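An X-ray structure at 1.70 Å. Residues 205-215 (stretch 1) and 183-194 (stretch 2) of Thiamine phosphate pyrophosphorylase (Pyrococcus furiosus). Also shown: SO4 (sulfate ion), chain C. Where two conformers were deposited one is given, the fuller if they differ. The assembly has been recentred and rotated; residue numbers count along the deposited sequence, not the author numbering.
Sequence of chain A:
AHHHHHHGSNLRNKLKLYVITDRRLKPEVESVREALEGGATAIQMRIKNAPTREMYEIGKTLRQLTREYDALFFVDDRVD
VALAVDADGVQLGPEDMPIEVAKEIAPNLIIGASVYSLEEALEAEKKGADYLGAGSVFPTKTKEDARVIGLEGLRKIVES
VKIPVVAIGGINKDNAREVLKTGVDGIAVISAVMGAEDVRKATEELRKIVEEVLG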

ATOM      1  N   GLU A 205      31.186  -7.647  10.299  1.00 20.44           N
ATOM      2  CA  GLU A 205      31.372  -8.160  11.662  1.00 26.88           C
ATOM      3  C   GLU A 205      30.246  -9.099  12.070  1.00 24.62           C
ATOM      4  O   GLU A 205      30.462 -10.163  12.620  1.00 22.42           O
ATOM      5  CB  GLU A 205      31.388  -7.014  12.652  1.00 28.49           C
ATOM      6  CG  GLU A 205      32.579  -6.084  12.528  1.00 36.00           C
ATOM      7  CD  GLU A 205      32.474  -4.869  13.453  1.00 37.68           C
ATOM      8  OE1 GLU A 205      31.479  -4.758  14.216  1.00 38.02           O
ATOM      9  OE2 GLU A 205      33.396  -4.022  13.403  1.00 44.00           O
ATOM     10  N   LEU A 206      29.021  -8.688  11.787  1.00 20.37           N
ATOM     11  CA  LEU A 206      27.887  -9.508  12.120  1.00 18.82           C
ATOM     12  C   LEU A 206      27.872 -10.758  11.304  1.00 18.32           C
ATOM     13  O   LEU A 206      27.551 -11.821  11.813  1.00 19.68           O
ATOM     14  CB  LEU A 206      26.574  -8.700  11.955  1.00 19.21           C
ATOM     15  CG  LEU A 206      26.365  -7.703  13.091  1.00 18.79           C
ATOM     16  CD1 LEU A 206      25.365  -6.563  12.688  1.00 20.57           C
ATOM     17  CD2 LEU A 206      25.909  -8.386  14.363  1.00 22.24           C
ATOM     18  N   ARG A 207      28.205 -10.663  10.020  1.00 18.29           N
ATOM     19  CA  ARG A 207      28.170 -11.816   9.156  1.00 19.82           C
ATOM     20  C   ARG A 207      29.145 -12.888   9.642  1.00 20.88           C
ATOM     21  O   ARG A 207      28.851 -14.087   9.592  1.00 19.74           O
ATOM     22  CB  ARG A 207      28.522 -11.433   7.718  1.00 21.77           C
ATOM     23  CG  ARG A 207      28.528 -12.610   6.713  1.00 20.97           C
ATOM     24  CD  ARG A 207      27.218 -13.321   6.598  1.00 20.46           C
ATOM     25  NE  ARG A 207      27.309 -14.503   5.772  1.00 23.09           N
ATOM     26  CZ  ARG A 207      27.314 -14.529   4.434  1.00 24.24           C
ATOM     27  NH1 ARG A 207      27.142 -13.429   3.683  1.00 21.07           N
ATOM     28  NH2 ARG A 207      27.444 -15.700   3.822  1.00 25.08           N
ATOM     29  N   LYS A 208      30.301 -12.427  10.072  1.00 22.67           N
ATOM     30  CA  LYS A 208      31.328 -13.317  10.601  1.00 24.46           C
ATOM     31  C   LYS A 208      30.806 -14.048  11.828  1.00 24.32           C
ATOM     32  O   LYS A 208      30.931 -15.272  11.921  1.00 21.81           O
ATOM     33  CB  LYS A 208      32.564 -12.515  10.965  1.00 25.12           C
ATOM     34  CG  LYS A 208      33.788 -13.416  11.332  1.00 26.86           C
ATOM     35  CD  LYS A 208      35.047 -12.589  11.385  1.00 27.42           C
ATOM     36  N   ILE A 209      30.202 -13.286  12.744  1.00 21.60           N
ATOM     37  CA  ILE A 209      29.603 -13.855  13.962  1.00 24.27           C
ATOM     38  C   ILE A 209      28.575 -14.907  13.596  1.00 22.37           C
ATOM     39  O   ILE A 209      28.562 -16.006  14.124  1.00 20.46           O
ATOM     40  CB  ILE A 209      28.986 -12.772  14.889  1.00 22.03           C
ATOM     41  CG1 ILE A 209      30.077 -11.826  15.438  1.00 23.81           C
ATOM     42  CG2 ILE A 209      28.226 -13.421  16.045  1.00 23.48           C
ATOM     43  CD1 ILE A 209      29.529 -10.620  16.201  1.00 24.14           C
ATOM     44  N   VAL A 210      27.677 -14.567  12.675  1.00 19.40           N
ATOM     45  CA  VAL A 210      26.738 -15.533  12.184  1.00 18.95           C
ATOM     46  C   VAL A 210      27.389 -16.815  11.644  1.00 19.53           C
ATOM     47  O   VAL A 210      26.921 -17.914  11.960  1.00 18.90           O
ATOM     48  CB  VAL A 210      25.832 -14.908  11.092  1.00 20.06           C
ATOM     49  CG1 VAL A 210      24.979 -15.939  10.457  1.00 22.26           C
ATOM     50  CG2 VAL A 210      24.924 -13.842  11.758  1.00 18.28           C
ATOM     51  N   GLU A 211      28.426 -16.664  10.824  1.00 22.21           N
ATOM     52  CA  GLU A 211      29.051 -17.832  10.187  1.00 22.74           C
ATOM     53  C   GLU A 211      29.721 -18.704  11.262  1.00 21.96           C
ATOM     54  O   GLU A 211      29.622 -19.930  11.244  1.00 23.70           O
ATOM     55  CB  GLU A 211      30.075 -17.402   9.148  1.00 26.29           C
ATOM     56  CG  GLU A 211      29.468 -16.809   7.858  1.00 27.99           C
ATOM     57  CD  GLU A 211      28.600 -17.773   7.098  1.00 32.92           C
ATOM     58  OE1 GLU A 211      28.850 -18.997   7.185  1.00 34.67           O
ATOM     59  OE2 GLU A 211      27.653 -17.321   6.402  1.00 34.62           O
ATOM     60  N   GLU A 212      30.387 -18.033  12.167  1.00 21.35           N
ATOM     61  CA  GLU A 212      31.070 -18.691  13.302  1.00 22.66           C
ATOM     62  C   GLU A 212      30.163 -19.434  14.287  1.00 25.48           C
ATOM     63  O   GLU A 212      30.535 -20.464  14.805  1.00 24.94           O
ATOM     64  CB  GLU A 212      31.896 -17.650  14.022  1.00 22.41           C
ATOM     65  CG  GLU A 212      33.100 -17.282  13.167  1.00 27.26           C
ATOM     66  CD  GLU A 212      34.017 -16.313  13.802  1.00 31.49           C
ATOM     67  OE1 GLU A 212      33.663 -15.732  14.840  1.00 33.86           O
ATOM     68  OE2 GLU A 212      35.116 -16.125  13.227  1.00 37.66           O
ATOM     69  N   VAL A 213      28.961 -18.935  14.561  1.00 24.00           N
ATOM     70  CA  VAL A 213      28.073 -19.665  15.450  1.00 22.24           C
ATOM     71  C   VAL A 213      27.319 -20.718  14.698  1.00 27.02           C
ATOM     72  O   VAL A 213      27.289 -21.861  15.118  1.00 23.81           O
ATOM     73  CB  VAL A 213      27.090 -18.728  16.210  1.00 22.36           C
ATOM     74  CG1 VAL A 213      26.143 -19.546  17.099  1.00 23.55           C
ATOM     75  CG2 VAL A 213      27.848 -17.723  17.014  1.00 24.45           C
ATOM     76  N   LEU A 214      26.714 -20.344  13.560  1.00 24.01           N
ATOM     77  CA  LEU A 214      25.870 -21.280  12.829  1.00 25.76           C
ATOM     78  C   LEU A 214      26.665 -22.344  12.074  1.00 22.29           C
ATOM     79  O   LEU A 214      26.159 -23.440  11.871  1.00 30.43           O
ATOM     80  CB  LEU A 214      24.945 -20.527  11.854  1.00 26.52           C
ATOM     81  CG  LEU A 214      23.961 -19.547  12.524  1.00 27.56           C
ATOM     82  CD1 LEU A 214      22.859 -19.133  11.532  1.00 29.71           C
ATOM     83  CD2 LEU A 214      23.324 -20.127  13.735  1.00 27.01           C
ATOM     84  N   GLY A 215      27.879 -22.012  11.671  1.00 28.86           N
ATOM     85  CA  GLY A 215      28.708 -22.925  10.891  1.00 33.70           C
ATOM     86  C   GLY A 215      28.194 -23.109   9.470  1.00 38.85           C
ATOM     87  O   GLY A 215      27.031 -22.805   9.140  1.00 39.15           O
ATOM     88  OXT GLY A 215      28.950 -23.569   8.612  1.00 41.63           O
TER
HETATM   89  S   SO4 C 301      17.205  -2.669  16.257  0.80 24.41           S
HETATM   90  O1  SO4 C 301      18.115  -2.582  17.416  0.80 30.73           O
HETATM   91  O2  SO4 C 301      17.321  -1.343  15.663  0.80 22.22           O
HETATM   92  O3  SO4 C 301      17.669  -3.697  15.323  0.80 21.29           O
HETATM   93  O4  SO4 C 301      15.950  -3.110  16.786  0.80 26.53           O
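Stretch 2 183-194: GVDGIAVISAVM

The packing of a helix against a β-strand shows how a few aliphatic side chains, each in an ordinary rotamer, can join two backbones without a single hydrogen bond between them. In this thiamine phosphate pyrophosphorylase, residues 205-214 form the last part of a helix, its i to i+4 hydrogen bonds running regularly up to G215 N. Stretch 2 leaves G183 at positive phi, passes through V184 and D185 into an extended strand ending at V189, and turns at the N-cap residue I190 into the helix 191-194. Helix and strand run nearly antiparallel, with a signed crossing angle of 162° and axes 9.7 Å apart at closest approach, so L214 lies near the start of stretch 2 and L206 near its end.

The helical repeat of four sets L206, V210 and L214 along the side facing stretch 2. Strand alternation supplies the partners: I187 and V189 point toward the helix, while A188 between them is out of reach. I187, with chi1 p and chi2 t, extends its CD1 to 3.9 Å from V210 CG2 and 4.0 Å from L206 CD2. V210, with chi1 t, meets it with a short branch. L206 adopts the common m,t rotamer, which spreads its two methyls: CD2 meets I187, while CD1 reaches V193 CG2 at 3.7 Å, A192 CB at 4.1 Å and V189 CG2 at 4.2 Å. One leucine thus bridges strand and following helix. L214, also m,t, finds backbone instead, its CD1 lying 3.6 Å from D185 O.

Away from stretch 2, R207 bends at chi2 p and forms a salt bridge with E211 one turn on, R207 NE to E211 OE2 at 2.9 Å. At the other helix's start, I190 N and S191 N donate hydrogen bonds to the sulfate.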

ATOM      1  N   GLY A 183      19.062 -20.974  18.667  1.00 15.61           N
ATOM      2  CA  GLY A 183      18.698 -21.893  17.626  1.00 16.09           C
ATOM      3  C   GLY A 183      17.988 -21.284  16.430  1.00 15.54           C
ATOM      4  O   GLY A 183      17.505 -22.001  15.538  1.00 16.29           O
ATOM      5  N   VAL A 184      17.939 -19.949  16.417  1.00 16.26           N
ATOM      6  CA  VAL A 184      17.405 -19.215  15.273  1.00 13.14           C
ATOM      7  C   VAL A 184      18.220 -19.471  14.002  1.00 14.43           C
ATOM      8  O   VAL A 184      19.377 -19.892  14.052  1.00 15.38           O
ATOM      9  CB  VAL A 184      17.330 -17.677  15.549  1.00 13.36           C
ATOM     10  CG1 VAL A 184      16.242 -17.408  16.644  1.00 14.63           C
ATOM     11  CG2 VAL A 184      18.662 -17.109  15.936  1.00 14.02           C
ATOM     12  N   ASP A 185      17.574 -19.250  12.874  1.00 14.54           N
ATOM     13  CA  ASP A 185      18.207 -19.379  11.573  1.00 15.46           C
ATOM     14  C   ASP A 185      18.954 -18.120  11.136  1.00 14.92           C
ATOM     15  O   ASP A 185      19.706 -18.151  10.184  1.00 15.84           O
ATOM     16  CB  ASP A 185      17.151 -19.783  10.581  1.00 17.52           C
ATOM     17  CG  ASP A 185      16.466 -21.070  11.000  1.00 19.68           C
ATOM     18  OD1 ASP A 185      15.344 -21.039  11.587  1.00 16.72           O
ATOM     19  OD2 ASP A 185      17.135 -22.121  10.862  1.00 17.45           O
ATOM     20  N   GLY A 186      18.707 -16.998  11.818  1.00 14.20           N
ATOM     21  CA  GLY A 186      19.285 -15.751  11.450  1.00 12.22           C
ATOM     22  C   GLY A 186      18.980 -14.656  12.427  1.00 13.80           C
ATOM     23  O   GLY A 186      18.158 -14.819  13.343  1.00 14.24           O
ATOM     24  N   ILE A 187      19.649 -13.530  12.223  1.00 11.85           N
ATOM     25  CA  ILE A 187      19.397 -12.310  12.980  1.00 11.77           C
ATOM     26  C   ILE A 187      19.062 -11.163  12.046  1.00 14.09           C
ATOM     27  O   ILE A 187      19.638 -11.026  10.976  1.00 13.48           O
ATOM     28  CB  ILE A 187      20.558 -11.942  13.904  1.00 14.49           C
ATOM     29  CG1 ILE A 187      21.872 -11.792  13.101  1.00 14.18           C
ATOM     30  CG2 ILE A 187      20.701 -13.007  14.961  1.00 14.88           C
ATOM     31  CD1 ILE A 187      23.025 -11.161  13.879  1.00 17.21           C
ATOM     32  N   ALA A 188      18.076 -10.360  12.472  1.00 10.83           N
ATOM     33  CA  ALA A 188      17.671  -9.171  11.787  1.00 12.97           C
ATOM     34  C   ALA A 188      18.156  -7.963  12.570  1.00 14.39           C
ATOM     35  O   ALA A 188      17.958  -7.887  13.782  1.00 15.17           O
ATOM     36  CB  ALA A 188      16.158  -9.125  11.610  1.00 10.21           C
ATOM     37  N   VAL A 189      18.778  -7.036  11.858  1.00 13.31           N
ATOM     38  CA  VAL A 189      19.326  -5.842  12.450  1.00 14.65           C
ATOM     39  C   VAL A 189      18.892  -4.586  11.704  1.00 17.42           C
ATOM     40  O   VAL A 189      18.750  -4.594  10.473  1.00 14.62           O
ATOM     41  CB  VAL A 189      20.864  -5.912  12.540  1.00 17.96           C
ATOM     42  CG1 VAL A 189      21.285  -7.012  13.519  1.00 20.16           C
ATOM     43  CG2 VAL A 189      21.486  -6.142  11.182  1.00 18.69           C
ATOM     44  N   ILE A 190      18.729  -3.504  12.464  1.00 18.76           N
ATOM     45  CA  ILE A 190      18.513  -2.173  11.902  1.00 17.60           C
ATOM     46  C   ILE A 190      19.641  -1.275  12.424  1.00 16.88           C
ATOM     47  O   ILE A 190      20.591  -0.987  11.700  1.00 18.09           O
ATOM     48  CB  ILE A 190      17.111  -1.606  12.259  1.00 21.35           C
ATOM     49  CG1 ILE A 190      16.033  -2.675  11.988  1.00 25.01           C
ATOM     50  CG2 ILE A 190      16.876  -0.312  11.472  1.00 23.77           C
ATOM     51  CD1 ILE A 190      14.581  -2.144  12.010  1.00 26.60           C
ATOM     52  N   SER A 191      19.549  -0.891  13.690  1.00 15.75           N
ATOM     53  CA  SER A 191      20.457   0.120  14.255  1.00 19.22           C
ATOM     54  C   SER A 191      21.924  -0.297  14.232  1.00 19.57           C
ATOM     55  O   SER A 191      22.793   0.537  14.001  1.00 19.64           O
ATOM     56  CB  SER A 191      20.023   0.493  15.691  0.65 21.23           C
ATOM     57  OG  SER A 191      20.205  -0.591  16.571  0.65 22.35           O
ATOM     58  N   ALA A 192      22.186  -1.569  14.516  1.00 19.12           N
ATOM     59  CA  ALA A 192      23.562  -2.086  14.513  1.00 19.54           C
ATOM     60  C   ALA A 192      24.312  -1.824  13.203  1.00 21.04           C
ATOM     61  O   ALA A 192      25.555  -1.656  13.196  1.00 22.61           O
ATOM     62  CB  ALA A 192      23.559  -3.552  14.835  1.00 20.13           C
ATOM     63  N   VAL A 193      23.580  -1.784  12.085  1.00 19.51           N
ATOM     64  CA  VAL A 193      24.199  -1.595  10.785  1.00 19.04           C
ATOM     65  C   VAL A 193      23.933  -0.182  10.273  1.00 18.53           C
ATOM     66  O   VAL A 193      24.862   0.557   9.906  1.00 18.97           O
ATOM     67  CB  VAL A 193      23.692  -2.689   9.818  1.00 21.03           C
ATOM     68  CG1 VAL A 193      24.030  -2.363   8.397  1.00 21.40           C
ATOM     69  CG2 VAL A 193      24.290  -4.007  10.250  1.00 18.90           C
ATOM     70  N   MET A 194      22.667   0.214  10.283  1.00 17.57           N
ATOM     71  CA  MET A 194      22.265   1.496   9.710  1.00 18.85           C
ATOM     72  C   MET A 194      22.703   2.689  10.557  1.00 19.24           C
ATOM     73  O   MET A 194      22.842   3.792  10.038  1.00 21.22           O
ATOM     74  CB  MET A 194      20.748   1.527   9.496  1.00 19.49           C
ATOM     75  CG  MET A 194      20.273   0.511   8.485  1.00 21.04           C
ATOM     76  SD  MET A 194      20.759   0.969   6.801  1.00 19.27           S
ATOM     77  CE  MET A 194      20.637  -0.581   5.886  1.00 15.66           C
TER